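Local structure of mutual gliding-motility protein MglA (Myxococcus xanthus DK 1622, 6H17) at residues Asn34-Ala37 with Ala38-Gly42; Gln127-Leu131 with Asn132-Tyr136; Asn141-Leu145 with Pro146-Thr150. The protein acts as an intracellular GTP-binding switch that coordinates adventurous and social gliding motility and controls the direction and speed of movement. One frame throughout, in Å; residues are numbered along the deposited sequence.

Overall arrangement
The three contacts are local turns spread around one small GTPase domain, their centres 28 to 29 Å apart and none touching another. Contact 3 is the one that meets the nucleotide: Asn141 and Asp144 hydrogen-bond to the guanine of the bound GTPγS. Contact 1 takes in the end of helix 25-35, which leads away from the P-loop, and the loop after it; the side chain of Asn34 is about 11 Å from the ligand. Contact 2, across the chain's centre from contact 1, leads into strand 136-141, which ends in contact 3. The Tyr136 side chain is about 9 Å from Gly19, probably part of the GTP site. The nearest atoms of contacts 2 and 3 are about 12 Å apart.

Contact 1: Asn34-Ala37 with Ala38-Gly42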
# COMPACT_ATOMS: atom_id res chain seq x y z
N ASN A 34 10.07 6.55 -10.13
CA ASN A 34 11.02 6.61 -11.23
C ASN A 34 10.32 6.63 -12.58
O ASN A 34 10.80 7.26 -13.53
CB ASN A 34 11.98 5.42 -11.16
CG ASN A 34 12.97 5.54 -10.03
OD1 ASN A 34 13.16 6.61 -9.47
ND2 ASN A 34 13.61 4.42 -9.70
N LYS A 35 9.21 5.90 -12.70
CA LYS A 35 8.56 5.67 -13.98
C LYS A 35 7.29 6.48 -14.20
O LYS A 35 6.67 6.34 -15.26
CB LYS A 35 8.30 4.18 -14.18
CG LYS A 35 9.55 3.36 -14.25
CD LYS A 35 10.46 3.75 -15.39
CE LYS A 35 11.65 2.81 -15.43
NZ LYS A 35 12.06 2.51 -16.82
N THR A 36 6.91 7.36 -13.30
CA THR A 36 5.76 8.21 -13.51
C THR A 36 6.21 9.50 -14.18
O THR A 36 7.29 10.02 -13.89
CB THR A 36 5.08 8.51 -12.17
OG1 THR A 36 4.49 7.31 -11.69
CG2 THR A 36 3.99 9.55 -12.32
N ALA A 37 5.36 10.02 -15.06
CA ALA A 37 5.64 11.28 -15.73
C ALA A 37 5.83 12.40 -14.72
O ALA A 37 5.13 12.48 -13.71
CB ALA A 37 4.46 11.61 -16.66
N ALA A 38 6.77 13.30 -15.01
CA ALA A 38 7.07 14.36 -14.07
C ALA A 38 5.86 15.23 -13.76
O ALA A 38 5.76 15.81 -12.68
CB ALA A 38 8.22 15.22 -14.61
N GLU A 39 4.91 15.33 -14.71
CA GLU A 39 3.78 16.24 -14.54
C GLU A 39 2.70 15.70 -13.61
O GLU A 39 1.81 16.47 -13.22
CB GLU A 39 3.13 16.54 -15.89
CG GLU A 39 3.94 17.47 -16.78
CD GLU A 39 5.17 16.81 -17.35
OE1 GLU A 39 5.11 15.59 -17.61
OE2 GLU A 39 6.19 17.51 -17.53
N THR A 40 2.72 14.41 -13.27
CA THR A 40 1.68 13.82 -12.44
C THR A 40 2.22 13.26 -11.14
O THR A 40 1.52 12.48 -10.47
CB THR A 40 0.94 12.71 -13.19
OG1 THR A 40 1.84 11.63 -13.48
CG2 THR A 40 0.34 13.23 -14.49
N LYS A 41 3.45 13.60 -10.76
CA LYS A 41 4.02 13.12 -9.51
C LYS A 41 4.64 14.27 -8.75
O LYS A 41 5.13 15.24 -9.33
CB LYS A 41 5.09 12.05 -9.74
CG LYS A 41 6.38 12.61 -10.33
CD LYS A 41 7.29 11.50 -10.75
CE LYS A 41 8.63 12.02 -11.20
NZ LYS A 41 9.45 10.95 -11.81
N GLY A 42 4.61 14.15 -7.43
CA GLY A 42 5.48 14.91 -6.57
C GLY A 42 6.73 14.12 -6.27
O GLY A 42 7.06 13.12 -6.93
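The flat groups here are two successive peptide carbonyls, Thr36 and Ala37, and they are met differently. Thr40 N approaches Ala37 O from above the carbonyl plane, 52° out of it, and gives that oxygen a hydrogen bond of 3.1 Å. The Thr36 carbonyl is approached nearer its plane: Lys41 NZ, tilted only 19° from it, donates to Thr36 O at 3.1 Å. The first bond closes a type I beta turn from Ala37 to Thr40, set in the loop that follows helix 25-35. In small GTPases this connection, between the helix after the P-loop and the next strand, contains the first switch region.

Lys41 starts with CG wedged between its own backbone N and carbonyl carbon (chi1 72°) and then runs fully extended, so the chain doubles back along the segment it has just left. Its methylenes slide antiparallel to the Thr36 side chain. Lys41 CG passes 3.6 Å from Ala37 O, and Lys41 CD lies 3.5 Å from Thr36 O before the ammonium reaches that oxygen. The same ammonium also bonds to Tyr33 O and makes a cation-pi contact with the Tyr33 ring, which ties the turn to the last stretch of the helix. Thr36 adds a second tie, its OG1 bonding to Ile32 O, and its side chain touches Phe177 of helix 176-193.

With OG1 engaged by the helix, the methyl is left facing the turn: Thr36 CG2 packs 3.8 Å from Lys41 CB and sits 3.2 Å from Thr40 OG1.

Contact 2: Gln127-Leu131 with Asn132-Tyr136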
# COMPACT_ATOMS: atom_id res chain seq x y z
N GLN A 127 -8.54 1.28 14.99
CA GLN A 127 -8.87 2.67 14.67
C GLN A 127 -10.28 2.77 14.11
O GLN A 127 -10.65 3.81 13.55
CB GLN A 127 -7.82 3.30 13.76
CG GLN A 127 -7.74 2.69 12.40
CD GLN A 127 -6.77 3.41 11.48
OE1 GLN A 127 -5.68 3.82 11.89
NE2 GLN A 127 -7.15 3.57 10.23
N GLY A 128 -11.08 1.71 14.27
CA GLY A 128 -12.48 1.74 13.87
C GLY A 128 -12.76 1.35 12.44
O GLY A 128 -13.89 1.53 11.97
N TYR A 129 -11.77 0.83 11.72
CA TYR A 129 -11.93 0.42 10.34
C TYR A 129 -12.10 -1.10 10.28
O TYR A 129 -11.96 -1.80 11.29
CB TYR A 129 -10.70 0.85 9.52
CG TYR A 129 -10.52 2.37 9.33
CD1 TYR A 129 -10.78 3.28 10.35
CD2 TYR A 129 -10.06 2.87 8.12
CE1 TYR A 129 -10.61 4.65 10.16
CE2 TYR A 129 -9.88 4.22 7.92
CZ TYR A 129 -10.15 5.11 8.93
OH TYR A 129 -9.97 6.46 8.72
N ASP A 130 -12.39 -1.60 9.08
CA ASP A 130 -12.59 -3.03 8.82
C ASP A 130 -11.91 -3.39 7.50
O ASP A 130 -12.28 -2.86 6.45
CB ASP A 130 -14.09 -3.35 8.75
CG ASP A 130 -14.39 -4.82 8.50
OD1 ASP A 130 -13.46 -5.63 8.31
OD2 ASP A 130 -15.58 -5.19 8.51
N LEU A 131 -10.91 -4.28 7.55
CA LEU A 131 -10.19 -4.69 6.34
C LEU A 131 -11.13 -5.27 5.29
O LEU A 131 -10.85 -5.17 4.08
CB LEU A 131 -9.11 -5.71 6.68
CG LEU A 131 -8.24 -6.21 5.54
CD1 LEU A 131 -7.58 -5.03 4.82
CD2 LEU A 131 -7.19 -7.17 6.04
N ASN A 132 -12.25 -5.87 5.72
CA ASN A 132 -13.16 -6.51 4.78
C ASN A 132 -13.91 -5.51 3.91
O ASN A 132 -14.43 -5.89 2.86
CB ASN A 132 -14.21 -7.33 5.54
CG ASN A 132 -13.62 -8.53 6.23
OD1 ASN A 132 -12.54 -8.99 5.87
ND2 ASN A 132 -14.34 -9.05 7.22
N LYS A 133 -13.99 -4.26 4.34
CA LYS A 133 -14.77 -3.24 3.64
C LYS A 133 -13.93 -2.25 2.86
O LYS A 133 -14.40 -1.70 1.86
CB LYS A 133 -15.61 -2.46 4.65
CG LYS A 133 -16.63 -3.31 5.37
CD LYS A 133 -17.57 -2.43 6.16
CE LYS A 133 -17.65 -2.83 7.62
NZ LYS A 133 -18.95 -3.47 7.94
N ILE A 134 -12.70 -2.00 3.29
CA ILE A 134 -11.87 -0.93 2.74
C ILE A 134 -11.33 -1.33 1.37
O ILE A 134 -11.09 -2.52 1.11
CB ILE A 134 -10.74 -0.60 3.74
CG1 ILE A 134 -10.08 0.75 3.45
CG2 ILE A 134 -9.70 -1.68 3.75
CD1 ILE A 134 -9.02 1.13 4.48
N PRO A 135 -11.12 -0.38 0.46
CA PRO A 135 -10.36 -0.69 -0.76
C PRO A 135 -9.03 -1.35 -0.43
O PRO A 135 -8.24 -0.83 0.37
CB PRO A 135 -10.16 0.69 -1.38
CG PRO A 135 -11.42 1.42 -0.98
CD PRO A 135 -11.65 1.00 0.44
N TYR A 136 -8.79 -2.52 -1.04
CA TYR A 136 -7.70 -3.39 -0.61
C TYR A 136 -7.29 -4.29 -1.75
O TYR A 136 -8.13 -4.96 -2.37
CB TYR A 136 -8.18 -4.21 0.60
CG TYR A 136 -7.28 -5.36 0.99
CD1 TYR A 136 -5.91 -5.20 1.05
CD2 TYR A 136 -7.80 -6.61 1.31
CE1 TYR A 136 -5.07 -6.24 1.38
CE2 TYR A 136 -6.97 -7.67 1.66
CZ TYR A 136 -5.60 -7.46 1.68
OH TYR A 136 -4.72 -8.48 2.01
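Leu131 drives one methyl onto the Tyr136 ring, and that bump is the centre of this turn. Leu131 CD1 stands over a face of the Tyr136 ring, 3.9 Å from its centroid and 15° off the normal, a CH-pi contact slightly offset toward the rim. CG lies opposite the backbone N across the CA-CB bond (chi1 -178°), which lets CD1 reach the ring although the side chain sets off away from it. The same methyl is flanked by Ile134 CG2, 4.1 Å from Leu131 CD1, so it nests in the notch between the branched side chain and the ring. Ile134 uses its other arm in a different direction: Ile134 CD1 reaches the edge of the Tyr129 ring, 4.2 Å from Tyr129 CD2. A face of that ring is taken by the amide of Gln127, whose NE2 sits over the centre.

The backbone that shapes these hollows is an Asx turn laid on a type I beta turn. Asp130 OD1 accepts from Asn132 N at 2.9 Å, met from 58° above the carboxylate plane, while Asp130 O takes Lys133 N at 3.1 Å and, weakly, Ile134 N. Just upstream, Gly128 is the C-prime residue of the Schellman motif that ends helix 110-125. Leu131 also packs on Leu120 and Leu124 of that helix.

On the outer side Lys133 lies across the Asp130 carboxylate, Lys133 CE 3.3 Å from Asp130 OD2, with NZ at 3.8 Å in a long salt bridge. The chemistry is thus divided: the side chain and carbonyl of Asp130 both accept backbone N-H groups and so hold the turn, the apolar groups pack between the loop, helix 110-125 and the first residue of the strand, and the lysine charge probably adds only modest electrostatic support.

Contact 3: Asn141-Leu145 with Pro146-Thr150; sequences NKRDL and PNAVT. With GSP (5'-guanosine-diphosphate-monothiophosphate), chain C.
Arg143 CG lies beside the backbone N and anti to the carbonyl carbon (chi1 -59°), and bends at chi2 (-53°) and chi3 (-50°) curl the chain round so that the guanidinium meets Val149. NH1 and NH2 both point end-on at the single atom Val149 O, at 2.8 Å from NH1 and 2.9 Å from NH2, with the oxygen lying in the guanidinium plane. Ala148 CB lies over one face, offset toward the rim. An alanine here removes both donors and the flat group beside the Ala148 methyl, which would probably leave Val149 O without these partners and the loop less firmly held.

Arg143 is the variable position of the NKxD motif, the guanine-specificity element of small GTPases, and its neighbours read the base. Asp144 accepts from GSP N1 through OD2 at 2.8 Å and from GSP N2 through OD1 at 2.9 Å, a two-pronged match to guanine. Asn141 ND2 donates to GSP N7 at 3.0 Å. The Lys142 chain lies flat over the base, CG 3.5 Å from GSP C6, with its ammonium bridged to Asp104, while Leu145 CD2 touches the exocyclic GSP N2 at 3.6 Å.

Two type I turns, Lys142 to Leu145 and Leu145 to Ala148, fold the chain; the second is closed by Ala148 N on Leu145 O at 3.1 Å.

The whole loop joins strand 136-141 to helix 151-158. Val149 makes a backbone bond to Ser105 just beyond strand 98-104, Arg143 and Val149 pack on Met154 of the helix, and Thr150 serves as that helix's N-cap, its OG1 accepting from Glu153 N.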
# COMPACT_ATOMS: atom_id res chain seq x y z
N ASN A 141 4.78 -10.32 -4.23
CA ASN A 141 6.03 -9.76 -4.72
C ASN A 141 7.14 -10.81 -4.67
O ASN A 141 7.01 -11.88 -4.06
CB ASN A 141 6.39 -8.51 -3.92
CG ASN A 141 7.49 -7.71 -4.54
OD1 ASN A 141 7.58 -7.59 -5.77
ND2 ASN A 141 8.37 -7.15 -3.72
N LYS A 142 8.24 -10.50 -5.34
CA LYS A 142 9.42 -11.37 -5.41
C LYS A 142 9.14 -12.66 -6.19
O LYS A 142 9.68 -13.73 -5.88
CB LYS A 142 10.06 -11.66 -4.05
CG LYS A 142 10.18 -10.42 -3.16
CD LYS A 142 11.31 -10.53 -2.16
CE LYS A 142 11.37 -9.30 -1.27
NZ LYS A 142 12.33 -9.52 -0.14
N ARG A 143 8.36 -12.55 -7.28
CA ARG A 143 8.08 -13.72 -8.11
C ARG A 143 9.31 -14.24 -8.83
O ARG A 143 9.28 -15.36 -9.33
CB ARG A 143 6.99 -13.41 -9.15
CG ARG A 143 5.66 -12.94 -8.59
CD ARG A 143 5.09 -13.87 -7.54
NE ARG A 143 5.08 -15.25 -8.01
CZ ARG A 143 5.01 -16.32 -7.23
NH1 ARG A 143 4.88 -16.18 -5.93
NH2 ARG A 143 5.02 -17.53 -7.77
N ASP A 144 10.38 -13.45 -8.88
CA ASP A 144 11.60 -13.83 -9.57
C ASP A 144 12.45 -14.82 -8.80
O ASP A 144 13.38 -15.40 -9.38
CB ASP A 144 12.45 -12.57 -9.83
CG ASP A 144 12.83 -11.85 -8.56
OD1 ASP A 144 14.04 -11.65 -8.32
OD2 ASP A 144 11.93 -11.49 -7.77
N LEU A 145 12.18 -15.04 -7.53
CA LEU A 145 13.10 -15.81 -6.70
C LEU A 145 12.79 -17.31 -6.78
O LEU A 145 11.62 -17.71 -6.85
CB LEU A 145 13.05 -15.33 -5.26
CG LEU A 145 13.63 -13.93 -5.07
CD1 LEU A 145 13.55 -13.50 -3.62
CD2 LEU A 145 15.08 -13.89 -5.56
N PRO A 146 13.82 -18.15 -6.75
CA PRO A 146 13.58 -19.60 -6.90
C PRO A 146 12.85 -20.20 -5.72
O PRO A 146 12.23 -21.27 -5.88
CB PRO A 146 14.99 -20.17 -7.05
CG PRO A 146 15.89 -19.16 -6.42
CD PRO A 146 15.25 -17.81 -6.65
N ASN A 147 12.90 -19.56 -4.56
CA ASN A 147 12.21 -20.02 -3.37
C ASN A 147 10.82 -19.38 -3.23
O ASN A 147 10.22 -19.50 -2.15
CB ASN A 147 13.07 -19.77 -2.12
CG ASN A 147 13.57 -18.31 -1.99
OD1 ASN A 147 13.90 -17.66 -2.98
ND2 ASN A 147 13.69 -17.84 -0.76
N ALA A 148 10.29 -18.75 -4.27
CA ALA A 148 8.94 -18.22 -4.23
C ALA A 148 7.91 -19.34 -4.20
O ALA A 148 8.01 -20.33 -4.93
CB ALA A 148 8.69 -17.34 -5.46
N VAL A 149 6.91 -19.17 -3.33
CA VAL A 149 5.75 -20.06 -3.29
C VAL A 149 4.94 -19.90 -4.57
O VAL A 149 4.98 -18.86 -5.22
CB VAL A 149 4.95 -19.64 -2.03
CG1 VAL A 149 3.58 -20.29 -1.96
CG2 VAL A 149 5.77 -19.98 -0.77
N THR A 150 4.21 -20.94 -4.95
CA THR A 150 3.41 -20.80 -6.17
C THR A 150 2.29 -19.78 -5.95
O THR A 150 1.86 -19.53 -4.82
CB THR A 150 2.80 -22.13 -6.61
OG1 THR A 150 1.75 -22.48 -5.71
CG2 THR A 150 3.83 -23.22 -6.66
PG GSP C . 10.83 -2.30 5.53
O3B GSP C . 11.00 -3.06 4.07
S1G GSP C . 12.10 -3.08 6.66
O2G GSP C . 11.01 -0.80 5.24
O3G GSP C . 9.38 -2.57 5.95
PB GSP C . 10.37 -2.78 2.65
O1B GSP C . 9.11 -3.56 2.48
O2B GSP C . 10.28 -1.33 2.39
PA GSP C . 12.31 -2.83 0.50
O1A GSP C . 11.42 -2.34 -0.54
O2A GSP C . 13.32 -1.91 1.04
O3A GSP C . 11.48 -3.47 1.70
O5' GSP C . 12.99 -4.15 -0.09
C5' GSP C . 13.87 -4.92 0.71
C4' GSP C . 14.86 -5.68 -0.17
O4' GSP C . 14.14 -6.60 -1.02
C3' GSP C . 15.62 -4.76 -1.09
O3' GSP C . 16.96 -5.22 -1.21
C2' GSP C . 14.93 -4.87 -2.44
O2' GSP C . 15.74 -4.61 -3.56
C1' GSP C . 14.46 -6.33 -2.38
N9 GSP C . 13.31 -6.63 -3.22
C8 GSP C . 12.13 -5.94 -3.23
N7 GSP C . 11.30 -6.50 -4.13
C5 GSP C . 11.96 -7.55 -4.70
C6 GSP C . 11.61 -8.46 -5.69
O6 GSP C . 10.51 -8.50 -6.28
N1 GSP C . 12.56 -9.38 -6.02
C2 GSP C . 13.79 -9.43 -5.41
N2 GSP C . 14.65 -10.36 -5.78
N3 GSP C . 14.16 -8.55 -4.45
C4 GSP C . 13.23 -7.63 -4.13